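PDB 2EHH: 4-hydroxy-tetrahydrodipicolinate synthase from Aquifex aeolicus, which probably catalyses the condensation of pyruvate with aspartate-beta-semialdehyde to 4-hydroxy-tetrahydrodipicolinate, a step of lysine biosynthesis by the diaminopimelate pathway. Local coordinates for residues 71-77 with 96-102; 127-133 with 156-162. All coordinates share one frame; numbering follows the deposited sequence.

Contact 1: residues 71-77 with 96-102; sequences KVIAGTG and ADGALVV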
loop_
_atom_site.group_PDB
_atom_site.type_symbol
_atom_site.label_atom_id
_atom_site.label_comp_id
_atom_site.label_asym_id
_atom_site.label_seq_id
_atom_site.Cartn_x
_atom_site.Cartn_y
_atom_site.Cartn_z
ATOM N N LYS A 71 -3.035 -1.762 37.918
ATOM C CA LYS A 71 -4.116 -2.360 37.149
ATOM C C LYS A 71 -3.613 -3.534 36.312
ATOM O O LYS A 71 -2.452 -3.575 35.896
ATOM C CB LYS A 71 -4.759 -1.319 36.233
ATOM C CG LYS A 71 -5.401 -0.141 36.953
ATOM C CD LYS A 71 -6.592 -0.574 37.786
ATOM C CE LYS A 71 -7.394 0.632 38.266
ATOM N NZ LYS A 71 -7.943 1.432 37.125
ATOM N N VAL A 72 -4.497 -4.496 36.085
ATOM C CA VAL A 72 -4.169 -5.660 35.287
ATOM C C VAL A 72 -5.194 -5.760 34.176
ATOM O O VAL A 72 -6.393 -5.868 34.434
ATOM C CB VAL A 72 -4.199 -6.967 36.113
ATOM C CG1 VAL A 72 -3.936 -8.162 35.199
ATOM C CG2 VAL A 72 -3.151 -6.913 37.220
ATOM N N ILE A 73 -4.707 -5.687 32.941
ATOM C CA ILE A 73 -5.552 -5.792 31.759
ATOM C C ILE A 73 -5.212 -7.126 31.100
ATOM O O ILE A 73 -4.041 -7.462 30.916
ATOM C CB ILE A 73 -5.265 -4.646 30.757
ATOM C CG1 ILE A 73 -5.459 -3.289 31.446
ATOM C CG2 ILE A 73 -6.199 -4.754 29.562
ATOM C CD1 ILE A 73 -5.044 -2.090 30.597
ATOM N N ALA A 74 -6.231 -7.888 30.739
ATOM C CA ALA A 74 -6.001 -9.183 30.124
ATOM C C ALA A 74 -6.325 -9.221 28.636
ATOM O O ALA A 74 -7.366 -8.726 28.203
ATOM C CB ALA A 74 -6.812 -10.248 30.849
ATOM N N GLY A 75 -5.414 -9.804 27.861
ATOM C CA GLY A 75 -5.642 -9.948 26.437
ATOM C C GLY A 75 -6.556 -11.154 26.354
ATOM O O GLY A 75 -6.148 -12.260 26.711
ATOM N N THR A 76 -7.785 -10.954 25.891
ATOM C CA THR A 76 -8.749 -12.043 25.833
ATOM C C THR A 76 -9.382 -12.299 24.471
ATOM O O THR A 76 -10.280 -13.128 24.356
ATOM C CB THR A 76 -9.898 -11.788 26.826
ATOM O OG1 THR A 76 -10.606 -10.606 26.434
ATOM C CG2 THR A 76 -9.355 -11.596 28.229
ATOM N N GLY A 77 -8.930 -11.602 23.439
ATOM C CA GLY A 77 -9.535 -11.805 22.137
ATOM C C GLY A 77 -8.771 -12.682 21.169
ATOM O O GLY A 77 -7.625 -13.046 21.403
ATOM N N ALA A 96 -9.647 -9.382 36.796
ATOM C CA ALA A 96 -8.907 -8.476 35.924
ATOM C C ALA A 96 -9.639 -7.131 35.877
ATOM O O ALA A 96 -10.868 -7.089 35.908
ATOM C CB ALA A 96 -8.801 -9.072 34.517
ATOM N N ASP A 97 -8.886 -6.036 35.801
ATOM C CA ASP A 97 -9.483 -4.703 35.749
ATOM C C ASP A 97 -10.060 -4.357 34.383
ATOM O O ASP A 97 -10.944 -3.506 34.268
ATOM C CB ASP A 97 -8.452 -3.651 36.145
ATOM C CG ASP A 97 -7.881 -3.896 37.522
ATOM O OD1 ASP A 97 -6.734 -4.383 37.620
ATOM O OD2 ASP A 97 -8.592 -3.611 38.506
ATOM N N GLY A 98 -9.560 -5.015 33.346
ATOM C CA GLY A 98 -10.059 -4.754 32.009
ATOM C C GLY A 98 -9.659 -5.856 31.053
ATOM O O GLY A 98 -8.802 -6.681 31.374
ATOM N N ALA A 99 -10.291 -5.874 29.884
ATOM C CA ALA A 99 -9.996 -6.876 28.868
ATOM C C ALA A 99 -9.633 -6.190 27.553
ATOM O O ALA A 99 -10.359 -5.313 27.087
ATOM C CB ALA A 99 -11.202 -7.786 28.658
ATOM N N LEU A 100 -8.499 -6.582 26.978
ATOM C CA LEU A 100 -8.042 -6.035 25.701
ATOM C C LEU A 100 -8.510 -7.033 24.647
ATOM O O LEU A 100 -8.086 -8.190 24.647
ATOM C CB LEU A 100 -6.517 -5.931 25.669
ATOM C CG LEU A 100 -5.919 -5.338 24.387
ATOM C CD1 LEU A 100 -5.741 -3.833 24.555
ATOM C CD2 LEU A 100 -4.579 -5.987 24.105
ATOM N N VAL A 101 -9.388 -6.589 23.759
ATOM C CA VAL A 101 -9.941 -7.454 22.730
ATOM C C VAL A 101 -9.498 -6.997 21.353
ATOM O O VAL A 101 -9.936 -5.959 20.862
ATOM C CB VAL A 101 -11.471 -7.450 22.805
ATOM C CG1 VAL A 101 -12.050 -8.404 21.773
ATOM C CG2 VAL A 101 -11.911 -7.836 24.220
ATOM N N VAL A 102 -8.618 -7.772 20.735
ATOM C CA VAL A 102 -8.104 -7.414 19.421
ATOM C C VAL A 102 -9.158 -7.555 18.329
ATOM O O VAL A 102 -10.072 -8.381 18.423
ATOM C CB VAL A 102 -6.866 -8.286 19.055
ATOM C CG1 VAL A 102 -7.299 -9.729 18.796
ATOM C CG2 VAL A 102 -6.149 -7.707 17.839
HETATM O O HOH W 1 -7.072 -9.529 22.570
#

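Contact 2: residues 127-133 with 156-162; sequences IPIIIYN and NIVASKE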
loop_
_atom_site.group_PDB
_atom_site.type_symbol
_atom_site.label_atom_id
_atom_site.label_comp_id
_atom_site.label_asym_id
_atom_site.label_seq_id
_atom_site.Cartn_x
_atom_site.Cartn_y
_atom_site.Cartn_z
ATOM N N ILE A 127 -17.278 -6.224 32.061
ATOM C CA ILE A 127 -15.915 -5.811 32.385
ATOM C C ILE A 127 -15.484 -4.738 31.390
ATOM O O ILE A 127 -15.866 -4.784 30.222
ATOM C CB ILE A 127 -14.928 -7.005 32.297
ATOM C CG1 ILE A 127 -13.542 -6.580 32.793
ATOM C CG2 ILE A 127 -14.827 -7.502 30.856
ATOM C CD1 ILE A 127 -12.504 -7.690 32.735
ATOM N N PRO A 128 -14.696 -3.749 31.837
ATOM C CA PRO A 128 -14.264 -2.709 30.898
ATOM C C PRO A 128 -13.493 -3.341 29.740
ATOM O O PRO A 128 -12.603 -4.160 29.952
ATOM C CB PRO A 128 -13.386 -1.809 31.762
ATOM C CG PRO A 128 -14.033 -1.924 33.119
ATOM C CD PRO A 128 -14.294 -3.416 33.215
ATOM N N ILE A 129 -13.839 -2.955 28.519
ATOM C CA ILE A 129 -13.193 -3.505 27.337
ATOM C C ILE A 129 -12.462 -2.461 26.510
ATOM O O ILE A 129 -12.984 -1.374 26.262
ATOM C CB ILE A 129 -14.229 -4.203 26.434
ATOM C CG1 ILE A 129 -14.804 -5.419 27.165
ATOM C CG2 ILE A 129 -13.588 -4.611 25.104
ATOM C CD1 ILE A 129 -16.039 -5.994 26.511
ATOM N N ILE A 130 -11.249 -2.809 26.089
ATOM C CA ILE A 130 -10.427 -1.937 25.260
ATOM C C ILE A 130 -10.282 -2.593 23.892
ATOM O O ILE A 130 -9.781 -3.712 23.787
ATOM C CB ILE A 130 -9.000 -1.754 25.833
ATOM C CG1 ILE A 130 -9.068 -1.287 27.287
ATOM C CG2 ILE A 130 -8.224 -0.736 24.985
ATOM C CD1 ILE A 130 -7.706 -1.160 27.957
ATOM N N ILE A 131 -10.733 -1.905 22.853
ATOM C CA ILE A 131 -10.609 -2.426 21.498
ATOM C C ILE A 131 -9.138 -2.310 21.098
ATOM O O ILE A 131 -8.469 -1.336 21.450
ATOM C CB ILE A 131 -11.466 -1.603 20.511
ATOM C CG1 ILE A 131 -12.950 -1.848 20.789
ATOM C CG2 ILE A 131 -11.117 -1.980 19.070
ATOM C CD1 ILE A 131 -13.876 -0.899 20.038
ATOM N N TYR A 132 -8.626 -3.301 20.375
ATOM C CA TYR A 132 -7.235 -3.252 19.942
ATOM C C TYR A 132 -7.185 -3.292 18.421
ATOM O O TYR A 132 -7.435 -4.330 17.805
ATOM C CB TYR A 132 -6.443 -4.421 20.547
ATOM C CG TYR A 132 -4.985 -4.472 20.136
ATOM C CD1 TYR A 132 -4.333 -3.339 19.645
ATOM C CD2 TYR A 132 -4.242 -5.649 20.270
ATOM C CE1 TYR A 132 -2.986 -3.375 19.300
ATOM C CE2 TYR A 132 -2.891 -5.690 19.929
ATOM C CZ TYR A 132 -2.272 -4.549 19.447
ATOM O OH TYR A 132 -0.931 -4.569 19.132
ATOM N N ASN A 133 -6.872 -2.144 17.827
ATOM C CA ASN A 133 -6.800 -2.011 16.376
ATOM C C ASN A 133 -5.352 -1.977 15.910
ATOM O O ASN A 133 -4.586 -1.095 16.303
ATOM C CB ASN A 133 -7.513 -0.723 15.938
ATOM C CG ASN A 133 -7.563 -0.559 14.425
ATOM O OD1 ASN A 133 -8.143 -1.386 13.717
ATOM N ND2 ASN A 133 -6.966 0.521 13.925
ATOM N N ASN A 156 -19.954 -0.420 28.262
ATOM C CA ASN A 156 -18.889 -1.360 28.559
ATOM C C ASN A 156 -17.601 -1.172 27.724
ATOM O O ASN A 156 -16.495 -1.500 28.172
ATOM C CB ASN A 156 -19.468 -2.765 28.343
ATOM C CG ASN A 156 -18.669 -3.823 29.018
ATOM O OD1 ASN A 156 -17.654 -3.530 29.643
ATOM N ND2 ASN A 156 -19.115 -5.064 28.908
ATOM N N ILE A 157 -17.752 -0.659 26.507
ATOM C CA ILE A 157 -16.616 -0.433 25.613
ATOM C C ILE A 157 -16.138 0.997 25.848
ATOM O O ILE A 157 -16.766 1.960 25.404
ATOM C CB ILE A 157 -17.051 -0.673 24.155
ATOM C CG1 ILE A 157 -17.451 -2.148 24.004
ATOM C CG2 ILE A 157 -15.933 -0.313 23.197
ATOM C CD1 ILE A 157 -18.021 -2.523 22.658
ATOM N N VAL A 158 -15.008 1.116 26.540
ATOM C CA VAL A 158 -14.472 2.415 26.947
ATOM C C VAL A 158 -13.188 2.951 26.333
ATOM O O VAL A 158 -12.822 4.100 26.582
ATOM C CB VAL A 158 -14.254 2.417 28.465
ATOM C CG1 VAL A 158 -15.546 2.041 29.176
ATOM C CG2 VAL A 158 -13.153 1.424 28.821
ATOM N N ALA A 159 -12.487 2.144 25.551
ATOM C CA ALA A 159 -11.241 2.629 24.978
ATOM C C ALA A 159 -10.773 1.824 23.779
ATOM O O ALA A 159 -11.356 0.796 23.434
ATOM C CB ALA A 159 -10.164 2.625 26.041
ATOM N N SER A 160 -9.717 2.316 23.144
ATOM C CA SER A 160 -9.128 1.632 22.004
ATOM C C SER A 160 -7.620 1.817 21.988
ATOM O O SER A 160 -7.118 2.926 22.186
ATOM C CB SER A 160 -9.703 2.157 20.686
ATOM O OG SER A 160 -9.114 1.474 19.584
ATOM N N LYS A 161 -6.898 0.720 21.781
ATOM C CA LYS A 161 -5.450 0.771 21.677
ATOM C C LYS A 161 -5.229 0.894 20.179
ATOM O O LYS A 161 -5.529 -0.034 19.419
ATOM C CB LYS A 161 -4.808 -0.518 22.182
ATOM C CG LYS A 161 -3.299 -0.559 21.975
ATOM C CD LYS A 161 -2.718 -1.937 22.321
ATOM C CE LYS A 161 -1.212 -1.974 22.079
ATOM N NZ LYS A 161 -0.651 -3.357 22.170
ATOM N N GLU A 162 -4.710 2.038 19.755
ATOM C CA GLU A 162 -4.497 2.288 18.339
ATOM C C GLU A 162 -3.053 2.171 17.864
ATOM O O GLU A 162 -2.222 3.035 18.143
ATOM C CB GLU A 162 -5.036 3.675 17.977
ATOM C CG GLU A 162 -6.550 3.816 18.065
ATOM C CD GLU A 162 -7.278 2.989 17.013
ATOM O OE1 GLU A 162 -6.715 2.791 15.911
ATOM O OE2 GLU A 162 -8.421 2.556 17.279
#

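Contact 1: residues 71-77 with 96-102
Strands 71-75 and 98-102 run parallel, their axes 31° apart, with I73, A74 and G75 opposite G98, A99 and L100, and are joined by A74 N to G98 O, L100 N to A74 O (2.7 Å) and T76 N to L100 O. Before this ladder begins, D97 bonds V72 with both its side chain and its backbone. Its CG stands anti to its own carbonyl carbon (chi1 -58°), which carries OD1 to V72 N at 2.7 Å; the bond is nearly straight (162° at the hydrogen) and reaches the anti side of the carboxylate, slightly out of its plane. V72 O answers D97 N at 2.8 Å, while the aliphatic part of K71 crosses the carboxylate at about a right angle, CD 3.6 Å from D97 CG. Replacing D97 with alanine would probably cost V72 N its acceptor and K71 CD the carboxylate it packs across. The two strands and helix 81-93 form a right-handed beta-alpha-beta unit of the TIM barrel. Inside the barrel, I73 CG2 rests 4.1 Å from L100 CB, and the side chain of L100 lies close to that of I203, a predicted pyruvate-binding residue. On the helix-facing side T76 OG1 lies over A99 CB (3.6 Å) and is hydrogen-bonded to T88. Past T76 the chains stay close, but a water replaces direct bonds, accepting from G77 N and V102 N and giving L100 O a second donor at 2.7 Å.

Contact 2: residues 127-133 with 156-162
Y132 and K161 both send CG anti to their backbone N (chi1 179° and 175°), and the lysine continues fully extended, which sets the two side chains alongside each other, pointing the same way. K161 CD sits over one face of the ring, 3.7 Å from the Y132 ring centroid and offset toward the rim, in a CH-pi contact, while K161 O meets the ring edge in plane. The extended chain ends with K161 NZ 3.3 Å from Y132 OH. The pair lies inside a TIM barrel, near the C-terminal ends of parallel strands 129-133 and 157-162, where enzymes of this fold carry their active sites; K161 is the predicted Schiff-base lysine and Y132 the predicted proton donor/acceptor. Y106 of the second subunit packs on Y132. Closer to the strand starts, a beta bulge shifts the register by one between I129 and I130: I129 O receives V158 N, after which I131 N bonds to A159 O and K161 N to I131 O (2.6 Å). On the outward side I131 CD1 packs 3.8 Å from I157 CG2. Farther along, N133 ND2 donates to the syn side of E162 OE1 at 3.0 Å, with amide and carboxylate planes 42° apart. S160 OG gives its proton to E162 OE2 at 2.6 Å, and R169 forms a salt bridge with OE1, which probably stabilises the charged carboxylate.

Both contacts are largely buried parallel strand pairs in one barrel wall, their centres about 9 Å apart. Strands 98-102 and 129-133 are themselves neighbours, joining the pairs through probable hydrogen bonds from A99 N to P128 O and from I130 N to A99 O (2.8 Å). K71 is the one exposed residue of contact 1; contact 2 is likewise less buried at its start, where P128, N156 and V158 are partly exposed. Polar side-chain chemistry differs with position along the strands: in contact 1 a carboxylate holds a backbone N-H at the entry, whereas contact 2 has its predicted catalytic pair and the N133-S160-E162 group toward the strand ends. There V102 of contact 1 packs against Y132, the predicted proton donor/acceptor.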